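Local coordinates for protein leucine aminopeptidase 2 (Saccharomyces cerevisiae, PDB 2XQ0) that cleaves di- and tripeptides as a zinc-dependent M1-family aminopeptidase and has a low epoxide hydrolase activity in vitro, at residues L69-L74 against F88-R93; S99-N104 against L114-R119; Q373-N376 against D380-D383. All coordinates share one frame; numbering follows the deposited sequence.

Contact 1: L69-L74 against F88-R93; sequences LDTSYL and FQIEQR
Arg-93 NH1 is gripped from two quarters: it donates to Ser-72 OG at 2.9 Å, and at 2.9 Å it also donates to water 1. The bond to the serine is moderately bent, with an N-H...O angle of 149°, and its acceptor lies somewhat tilted from the guanidinium plane. Water 1 lies in that plane at the edge and takes a second hydrogen bond from Tyr-73 N at 2.9 Å, tying the arginine to the backbone of the loop as well. The same guanidinium lies flat on one face of the Tyr-73 ring, planes 16° apart and centres 3.9 Å apart, an off-centre cation-pi stack shifted toward the hydroxyl end. Arg-93 gets there by running straight from CG to NE, with CG anti to the backbone N (chi1 -166°), while Glu-95 takes NE in a salt bridge. Farther along, Ile-90 CD1 comes within 3.4 Å of Thr-71 OG1, whose polar partner is Ser-99 O. With an alanine here instead of Arg-93, Ser-72 OG would probably lose this donor, the Tyr-73 ring the group that covers one face, and Glu-95 the mate of its salt bridge. In this N-terminal domain of the M1 enzyme, one cationic group thus fastens the chain leaving strand 84-90 to the loop between strands 66-69 and 74-81, its plane fixed by stacking and its edge by polar bonds.

Contact 2: S99-N104 against L114-R119; sequences SRLVIN and LNIQFR
Ile-116 CD1 sits over the notch formed by Leu-101 and Ile-103, 4.1 Å from Leu-101 CD2 and slightly farther from Ile-103 CD1, at 4.2 Å. The next knob comes from the other strand: Ile-103 CD1 lies against the shallow hollow between Ile-116 and Leu-114, touching Leu-114 CD1 at 4.1 Å. The methyls therefore follow a zigzag running Leu-101, Ile-116, Ile-103, Leu-114. The pairs Leu-101 with Ile-116 and Ile-103 with Leu-114 meet tip to tip, and only the ends of the chains touch. Both isoleucines are stretched to do this: CG1 stands anti to the carbonyl carbon (chi1 -58° in Ile-103), and CD1 is swung out away from CA. The backbones stay well apart, the axes of strands 101-104 and 114-119 approaching to 10.9 Å with 134° between their directions. Side-chain methyls alone bridge that gap. Neighbouring side chains pad the interior: Phe-88 lies against Leu-101 and Ile-103, Leu-67 against Ile-103, Val-76 against Ile-116, and Val-79 with Phe-52 against Leu-114. In the order of the sheet, strands 84-90 and 74-81 come between these two, yet the strands face each other across a buried layer. A large sheet that curls until strands separated by two others face each other is consistent with the strongly curved, beta-rich N-terminal domain of M1 aminopeptidases.

Contact 3: Q373-N376 against D380-D383; sequences QNLN and DPDD
Leu-375 and Pro-381 bring their backbones to within 7.0 Å, CA to CA, as the chain turns back on itself: an extended run at 373-376, then a short 3-10 segment starting at Pro-381, where Asp-383 N bonds to Asp-380 O at 2.8 Å. The leucine does the reaching. Its CG lies anti to the carbonyl carbon (chi1 -62°) and CD1 continues straight outward, so that this one methyl lands on the root of the proline, 3.7 Å from Pro-381 CA and 4.1 Å from Pro-381 CB. The two side chains meet at about a right angle, the leucine end-on against the CA-CB side of the pyrrolidine. CD2, the other branch, only grazes the backbone, 4.5 Å from Asp-380 O. The start of the 3-10 segment is an Asx turn built around that proline: Asp-380 OD1 accepts from Asp-382 N at 2.9 Å, the N-H coming from above the carboxylate plane, about 50° out of it. With its carboxylate holding one N-H and its carbonyl the next, Asp-380 fixes the turn that presents Pro-381 to the leucine. Around the pair, Trp-317 touches Leu-375, Ser-20 and Ile-149 touch Pro-381, and Asn-318 OD1 takes the N-H of Leu-375. The loop belongs to the peptidase domain and leads into helix 388-403, which carries the proton donor Tyr-390; the Pro-381 side chain lies about 8 Å from the bound bestatin and equally far from the side chain of the substrate-binding Glu-147.

How the contacts relate
Contacts 1 and 2 are neighbours in the N-terminal domain, centres 7 Å apart, and share one sheet: strands 84-90 and 101-104 lie side by side in it, and Leu-69 O takes the N-H of Leu-101 at 2.8 Å. Contact 2 is buried and purely apolar, whereas contact 1, partly open at the sheet's margin, relies on charge, stacking and a water. Contact 3 belongs to the peptidase domain, its nearest atoms about 8 Å from contact 1 and about 11 Å from contact 2. Buried like contact 2, it joins loop to loop rather than strand to strand, and the side chain of its proline lies about 8 Å from the bound inhibitor.

Contact 1: L69-L74 against F88-R93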
loop_
_atom_site.group_PDB
_atom_site.type_symbol
_atom_site.label_atom_id
_atom_site.label_comp_id
_atom_site.label_asym_id
_atom_site.label_seq_id
_atom_site.Cartn_x
_atom_site.Cartn_y
_atom_site.Cartn_z
ATOM N N LEU A 69 4.944 -10.090 -24.705
ATOM C CA LEU A 69 4.982 -10.023 -23.238
ATOM C C LEU A 69 5.700 -8.759 -22.758
ATOM O O LEU A 69 6.473 -8.137 -23.506
ATOM C CB LEU A 69 5.626 -11.279 -22.627
ATOM C CG LEU A 69 5.024 -12.683 -22.845
ATOM C CD1 LEU A 69 5.706 -13.732 -21.972
ATOM C CD2 LEU A 69 3.562 -12.722 -22.569
ATOM N N ASP A 70 5.425 -8.388 -21.507
ATOM C CA ASP A 70 6.025 -7.234 -20.854
ATOM C C ASP A 70 7.359 -7.689 -20.284
ATOM O O ASP A 70 7.447 -8.783 -19.762
ATOM C CB ASP A 70 5.153 -6.813 -19.655
ATOM C CG ASP A 70 3.873 -6.092 -20.057
ATOM O OD1 ASP A 70 3.980 -5.020 -20.684
ATOM O OD2 ASP A 70 2.763 -6.563 -19.686
ATOM N N THR A 71 8.386 -6.855 -20.382
ATOM C CA THR A 71 9.619 -7.049 -19.628
ATOM C C THR A 71 10.146 -5.670 -19.339
ATOM O O THR A 71 9.779 -4.716 -20.028
ATOM C CB THR A 71 10.725 -7.832 -20.406
ATOM O OG1 THR A 71 11.341 -6.983 -21.383
ATOM C CG2 THR A 71 10.165 -9.063 -21.073
ATOM N N SER A 72 10.992 -5.570 -18.316
ATOM C CA SER A 72 11.717 -4.346 -18.011
ATOM C C SER A 72 13.079 -4.692 -17.411
ATOM O O SER A 72 13.168 -5.250 -16.312
ATOM C CB SER A 72 10.940 -3.477 -17.027
ATOM O OG SER A 72 11.732 -2.352 -16.689
ATOM N N TYR A 73 14.135 -4.362 -18.142
ATOM C CA TYR A 73 15.496 -4.667 -17.724
ATOM C C TYR A 73 15.690 -6.137 -17.378
ATOM O O TYR A 73 16.378 -6.465 -16.406
ATOM C CB TYR A 73 15.882 -3.820 -16.516
ATOM C CG TYR A 73 15.686 -2.332 -16.682
ATOM C CD1 TYR A 73 16.382 -1.614 -17.646
ATOM C CD2 TYR A 73 14.820 -1.640 -15.847
ATOM C CE1 TYR A 73 16.207 -0.248 -17.778
ATOM C CE2 TYR A 73 14.636 -0.286 -15.970
ATOM C CZ TYR A 73 15.330 0.407 -16.933
ATOM O OH TYR A 73 15.139 1.760 -17.034
ATOM N N LEU A 74 15.082 -7.026 -18.146
ATOM C CA LEU A 74 15.399 -8.449 -18.005
ATOM C C LEU A 74 16.403 -8.875 -19.066
ATOM O O LEU A 74 16.486 -8.278 -20.143
ATOM C CB LEU A 74 14.156 -9.328 -18.116
ATOM C CG LEU A 74 13.091 -9.244 -17.036
ATOM C CD1 LEU A 74 11.873 -10.088 -17.422
ATOM C CD2 LEU A 74 13.662 -9.693 -15.712
ATOM N N PHE A 88 12.362 -15.233 -31.147
ATOM C CA PHE A 88 11.905 -14.130 -30.312
ATOM C C PHE A 88 12.816 -12.928 -30.487
ATOM O O PHE A 88 13.971 -13.070 -30.886
ATOM C CB PHE A 88 11.830 -14.551 -28.827
ATOM C CG PHE A 88 13.169 -14.744 -28.167
ATOM C CD1 PHE A 88 13.767 -13.705 -27.454
ATOM C CD2 PHE A 88 13.833 -15.959 -28.252
ATOM C CE1 PHE A 88 15.011 -13.880 -26.842
ATOM C CE2 PHE A 88 15.073 -16.139 -27.648
ATOM C CZ PHE A 88 15.661 -15.095 -26.947
ATOM N N GLN A 89 12.288 -11.751 -30.173
ATOM C CA GLN A 89 13.039 -10.501 -30.263
ATOM C C GLN A 89 12.533 -9.536 -29.196
ATOM O O GLN A 89 11.330 -9.381 -29.003
ATOM C CB GLN A 89 12.895 -9.877 -31.655
ATOM C CG GLN A 89 13.510 -8.468 -31.813
ATOM C CD GLN A 89 15.025 -8.477 -31.962
ATOM O OE1 GLN A 89 15.740 -7.737 -31.277
ATOM N NE2 GLN A 89 15.522 -9.316 -32.856
ATOM N N ILE A 90 13.462 -8.907 -28.493
ATOM C CA ILE A 90 13.141 -7.857 -27.544
ATOM C C ILE A 90 13.119 -6.537 -28.303
ATOM O O ILE A 90 13.973 -6.288 -29.159
ATOM C CB ILE A 90 14.194 -7.809 -26.402
ATOM C CG1 ILE A 90 13.673 -7.036 -25.206
ATOM C CG2 ILE A 90 15.526 -7.228 -26.891
ATOM C CD1 ILE A 90 12.675 -7.827 -24.391
ATOM N N GLU A 91 12.113 -5.712 -28.034
ATOM C CA GLU A 91 12.046 -4.403 -28.656
ATOM C C GLU A 91 12.780 -3.416 -27.770
ATOM O O GLU A 91 12.950 -3.663 -26.578
ATOM C CB GLU A 91 10.580 -3.985 -28.845
ATOM C CG GLU A 91 9.833 -4.850 -29.863
ATOM C CD GLU A 91 8.461 -4.302 -30.214
ATOM O OE1 GLU A 91 7.944 -3.466 -29.448
ATOM O OE2 GLU A 91 7.893 -4.710 -31.255
ATOM N N GLN A 92 13.208 -2.289 -28.334
ATOM C CA GLN A 92 13.878 -1.294 -27.513
ATOM C C GLN A 92 12.918 -0.744 -26.468
ATOM O O GLN A 92 11.711 -0.669 -26.678
ATOM C CB GLN A 92 14.482 -0.164 -28.353
ATOM C CG GLN A 92 15.911 -0.483 -28.816
ATOM C CD GLN A 92 16.414 0.443 -29.888
ATOM O OE1 GLN A 92 17.331 0.099 -30.643
ATOM N NE2 GLN A 92 15.821 1.628 -29.974
ATOM N N ARG A 93 13.478 -0.368 -25.333
ATOM C CA ARG A 93 12.699 0.119 -24.225
ATOM C C ARG A 93 11.884 1.348 -24.635
ATOM O O ARG A 93 12.370 2.208 -25.355
ATOM C CB ARG A 93 13.662 0.456 -23.101
ATOM C CG ARG A 93 13.010 0.665 -21.812
ATOM C CD ARG A 93 14.021 0.892 -20.710
ATOM N NE ARG A 93 13.267 1.395 -19.575
ATOM C CZ ARG A 93 12.526 0.622 -18.796
ATOM N NH1 ARG A 93 12.498 -0.692 -19.002
ATOM N NH2 ARG A 93 11.843 1.156 -17.798
HETATM O O HOH W 1 14.122 -2.626 -20.460
#

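Contact 2: S99-N104 against L114-R119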
loop_
_atom_site.group_PDB
_atom_site.type_symbol
_atom_site.label_atom_id
_atom_site.label_comp_id
_atom_site.label_asym_id
_atom_site.label_seq_id
_atom_site.Cartn_x
_atom_site.Cartn_y
_atom_site.Cartn_z
ATOM N N SER A 99 10.220 -2.903 -22.158
ATOM C CA SER A 99 10.678 -3.507 -23.405
ATOM C C SER A 99 9.773 -4.665 -23.777
ATOM O O SER A 99 9.734 -5.674 -23.093
ATOM C CB SER A 99 12.123 -4.016 -23.262
ATOM O OG SER A 99 13.015 -2.958 -22.940
ATOM N N ARG A 100 9.043 -4.535 -24.874
ATOM C CA ARG A 100 8.153 -5.609 -25.281
ATOM C C ARG A 100 8.967 -6.809 -25.760
ATOM O O ARG A 100 9.909 -6.657 -26.527
ATOM C CB ARG A 100 7.212 -5.131 -26.391
ATOM C CG ARG A 100 6.265 -6.212 -26.901
ATOM C CD ARG A 100 5.441 -5.704 -28.107
ATOM N NE ARG A 100 4.345 -4.824 -27.709
ATOM C CZ ARG A 100 4.213 -3.562 -28.104
ATOM N NH1 ARG A 100 5.110 -3.025 -28.912
ATOM N NH2 ARG A 100 3.180 -2.834 -27.694
ATOM N N LEU A 101 8.590 -8.004 -25.314
ATOM C CA LEU A 101 9.222 -9.228 -25.778
ATOM C C LEU A 101 8.291 -9.851 -26.797
ATOM O O LEU A 101 7.127 -10.094 -26.507
ATOM C CB LEU A 101 9.429 -10.205 -24.618
ATOM C CG LEU A 101 9.711 -11.667 -24.979
ATOM C CD1 LEU A 101 11.052 -11.816 -25.742
ATOM C CD2 LEU A 101 9.706 -12.537 -23.710
ATOM N N VAL A 102 8.806 -10.118 -27.989
ATOM C CA VAL A 102 7.965 -10.566 -29.092
ATOM C C VAL A 102 8.353 -11.989 -29.459
ATOM O O VAL A 102 9.518 -12.270 -29.741
ATOM C CB VAL A 102 8.148 -9.664 -30.305
ATOM C CG1 VAL A 102 7.396 -10.234 -31.514
ATOM C CG2 VAL A 102 7.686 -8.233 -29.960
ATOM N N ILE A 103 7.379 -12.887 -29.440
ATOM C CA ILE A 103 7.654 -14.300 -29.641
ATOM C C ILE A 103 6.802 -14.825 -30.784
ATOM O O ILE A 103 5.606 -14.568 -30.836
ATOM C CB ILE A 103 7.349 -15.126 -28.366
ATOM C CG1 ILE A 103 8.178 -14.621 -27.184
ATOM C CG2 ILE A 103 7.630 -16.610 -28.616
ATOM C CD1 ILE A 103 7.685 -15.119 -25.803
ATOM N N ASN A 104 7.423 -15.549 -31.704
ATOM C CA ASN A 104 6.700 -16.159 -32.801
ATOM C C ASN A 104 6.159 -17.493 -32.349
ATOM O O ASN A 104 6.934 -18.382 -32.015
ATOM C CB ASN A 104 7.643 -16.372 -33.991
ATOM C CG ASN A 104 7.068 -17.317 -35.029
ATOM O OD1 ASN A 104 5.904 -17.205 -35.415
ATOM N ND2 ASN A 104 7.888 -18.251 -35.491
ATOM N N LEU A 114 4.546 -22.411 -22.924
ATOM C CA LEU A 114 5.566 -21.407 -23.225
ATOM C C LEU A 114 6.595 -21.331 -22.101
ATOM O O LEU A 114 6.244 -21.040 -20.955
ATOM C CB LEU A 114 4.912 -20.045 -23.417
ATOM C CG LEU A 114 5.877 -18.860 -23.439
ATOM C CD1 LEU A 114 6.855 -18.988 -24.593
ATOM C CD2 LEU A 114 5.120 -17.554 -23.517
ATOM N N ASN A 115 7.857 -21.609 -22.422
ATOM C CA ASN A 115 8.928 -21.510 -21.438
ATOM C C ASN A 115 9.942 -20.437 -21.826
ATOM O O ASN A 115 10.443 -20.406 -22.952
ATOM C CB ASN A 115 9.632 -22.858 -21.248
ATOM C CG ASN A 115 10.718 -22.808 -20.178
ATOM O OD1 ASN A 115 11.890 -22.576 -20.473
ATOM N ND2 ASN A 115 10.333 -23.028 -18.937
ATOM N N ILE A 116 10.242 -19.549 -20.889
ATOM C CA ILE A 116 11.236 -18.507 -21.122
ATOM C C ILE A 116 12.296 -18.541 -20.029
ATOM O O ILE A 116 11.980 -18.392 -18.846
ATOM C CB ILE A 116 10.590 -17.125 -21.089
ATOM C CG1 ILE A 116 9.379 -17.075 -22.032
ATOM C CG2 ILE A 116 11.622 -16.044 -21.405
ATOM C CD1 ILE A 116 8.431 -15.948 -21.731
ATOM N N GLN A 117 13.548 -18.716 -20.425
ATOM C CA GLN A 117 14.658 -18.634 -19.487
ATOM C C GLN A 117 15.156 -17.214 -19.448
ATOM O O GLN A 117 15.308 -16.570 -20.483
ATOM C CB GLN A 117 15.808 -19.545 -19.907
ATOM C CG GLN A 117 15.504 -21.016 -19.813
ATOM C CD GLN A 117 16.588 -21.845 -20.452
ATOM O OE1 GLN A 117 17.768 -21.698 -20.126
ATOM N NE2 GLN A 117 16.201 -22.710 -21.382
ATOM N N PHE A 118 15.435 -16.729 -18.249
ATOM C CA PHE A 118 15.823 -15.344 -18.103
ATOM C C PHE A 118 16.599 -15.174 -16.813
ATOM O O PHE A 118 16.639 -16.086 -15.977
ATOM C CB PHE A 118 14.563 -14.466 -18.056
ATOM C CG PHE A 118 13.749 -14.668 -16.816
ATOM C CD1 PHE A 118 12.856 -15.726 -16.720
ATOM C CD2 PHE A 118 13.896 -13.824 -15.736
ATOM C CE1 PHE A 118 12.120 -15.920 -15.569
ATOM C CE2 PHE A 118 13.175 -14.018 -14.596
ATOM C CZ PHE A 118 12.287 -15.075 -14.505
ATOM N N ARG A 119 17.194 -13.995 -16.651
ATOM C CA ARG A 119 17.704 -13.566 -15.360
ATOM C C ARG A 119 17.400 -12.079 -15.149
ATOM O O ARG A 119 17.271 -11.317 -16.111
ATOM C CB ARG A 119 19.210 -13.832 -15.257
ATOM C CG ARG A 119 20.035 -13.131 -16.322
ATOM C CD ARG A 119 21.513 -13.563 -16.282
ATOM N NE ARG A 119 22.117 -13.195 -15.006
ATOM C CZ ARG A 119 22.425 -14.056 -14.041
ATOM N NH1 ARG A 119 22.212 -15.357 -14.208
ATOM N NH2 ARG A 119 22.968 -13.613 -12.911
#

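Contact 3: Q373-N376 against D380-D383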
loop_
_atom_site.group_PDB
_atom_site.type_symbol
_atom_site.label_atom_id
_atom_site.label_comp_id
_atom_site.label_asym_id
_atom_site.label_seq_id
_atom_site.Cartn_x
_atom_site.Cartn_y
_atom_site.Cartn_z
ATOM N N GLN A 373 -9.245 7.312 -13.277
ATOM C CA GLN A 373 -8.098 7.916 -13.944
ATOM C C GLN A 373 -8.076 7.597 -15.435
ATOM O O GLN A 373 -8.802 6.715 -15.904
ATOM C CB GLN A 373 -6.802 7.449 -13.262
ATOM C CG GLN A 373 -6.570 8.116 -11.937
ATOM C CD GLN A 373 -6.282 9.596 -12.089
ATOM O OE1 GLN A 373 -7.045 10.457 -11.633
ATOM N NE2 GLN A 373 -5.181 9.899 -12.741
ATOM N N ASN A 374 -7.246 8.322 -16.176
ATOM C CA ASN A 374 -7.166 8.172 -17.628
ATOM C C ASN A 374 -5.704 8.136 -18.000
ATOM O O ASN A 374 -5.148 9.119 -18.472
ATOM C CB ASN A 374 -7.888 9.336 -18.333
ATOM C CG ASN A 374 -7.814 9.259 -19.871
ATOM O OD1 ASN A 374 -7.548 8.211 -20.459
ATOM N ND2 ASN A 374 -8.076 10.388 -20.519
ATOM N N LEU A 375 -5.072 7.000 -17.742
ATOM C CA LEU A 375 -3.665 6.847 -18.017
ATOM C C LEU A 375 -3.569 6.499 -19.492
ATOM O O LEU A 375 -4.436 5.831 -20.046
ATOM C CB LEU A 375 -3.068 5.710 -17.183
ATOM C CG LEU A 375 -3.084 5.784 -15.654
ATOM C CD1 LEU A 375 -2.398 4.562 -15.069
ATOM C CD2 LEU A 375 -2.408 7.046 -15.143
ATOM N N ASN A 376 -2.532 6.954 -20.152
ATOM C CA ASN A 376 -2.369 6.509 -21.524
ATOM C C ASN A 376 -1.301 5.439 -21.470
ATOM O O ASN A 376 -1.034 4.900 -20.402
ATOM C CB ASN A 376 -1.961 7.669 -22.421
ATOM C CG ASN A 376 -2.820 8.907 -22.210
ATOM O OD1 ASN A 376 -2.313 9.978 -21.851
ATOM N ND2 ASN A 376 -4.129 8.768 -22.427
ATOM N N ASP A 380 3.089 6.931 -16.396
ATOM C CA ASP A 380 3.517 6.016 -15.355
ATOM C C ASP A 380 2.357 5.870 -14.390
ATOM O O ASP A 380 1.871 6.867 -13.856
ATOM C CB ASP A 380 4.742 6.588 -14.637
ATOM C CG ASP A 380 5.344 5.622 -13.633
ATOM O OD1 ASP A 380 4.645 4.683 -13.193
ATOM O OD2 ASP A 380 6.524 5.814 -13.269
ATOM N N PRO A 381 1.888 4.628 -14.176
ATOM C CA PRO A 381 0.799 4.371 -13.230
ATOM C C PRO A 381 1.089 4.948 -11.849
ATOM O O PRO A 381 0.150 5.353 -11.154
ATOM C CB PRO A 381 0.754 2.844 -13.163
ATOM C CG PRO A 381 1.224 2.408 -14.496
ATOM C CD PRO A 381 2.258 3.416 -14.928
ATOM N N ASP A 382 2.362 4.977 -11.456
ATOM C CA ASP A 382 2.777 5.603 -10.201
ATOM C C ASP A 382 2.220 7.016 -10.105
ATOM O O ASP A 382 1.700 7.420 -9.070
ATOM C CB ASP A 382 4.307 5.680 -10.106
ATOM C CG ASP A 382 4.939 4.415 -9.540
ATOM O OD1 ASP A 382 4.250 3.669 -8.810
ATOM O OD2 ASP A 382 6.138 4.177 -9.815
ATOM N N ASP A 383 2.337 7.764 -11.196
ATOM C CA ASP A 383 1.975 9.177 -11.205
ATOM C C ASP A 383 0.528 9.422 -10.794
ATOM O O ASP A 383 0.143 10.557 -10.518
ATOM C CB ASP A 383 2.240 9.803 -12.583
ATOM C CG ASP A 383 3.721 9.990 -12.864
ATOM O OD1 ASP A 383 4.559 9.572 -12.029
ATOM O OD2 ASP A 383 4.047 10.562 -13.927
#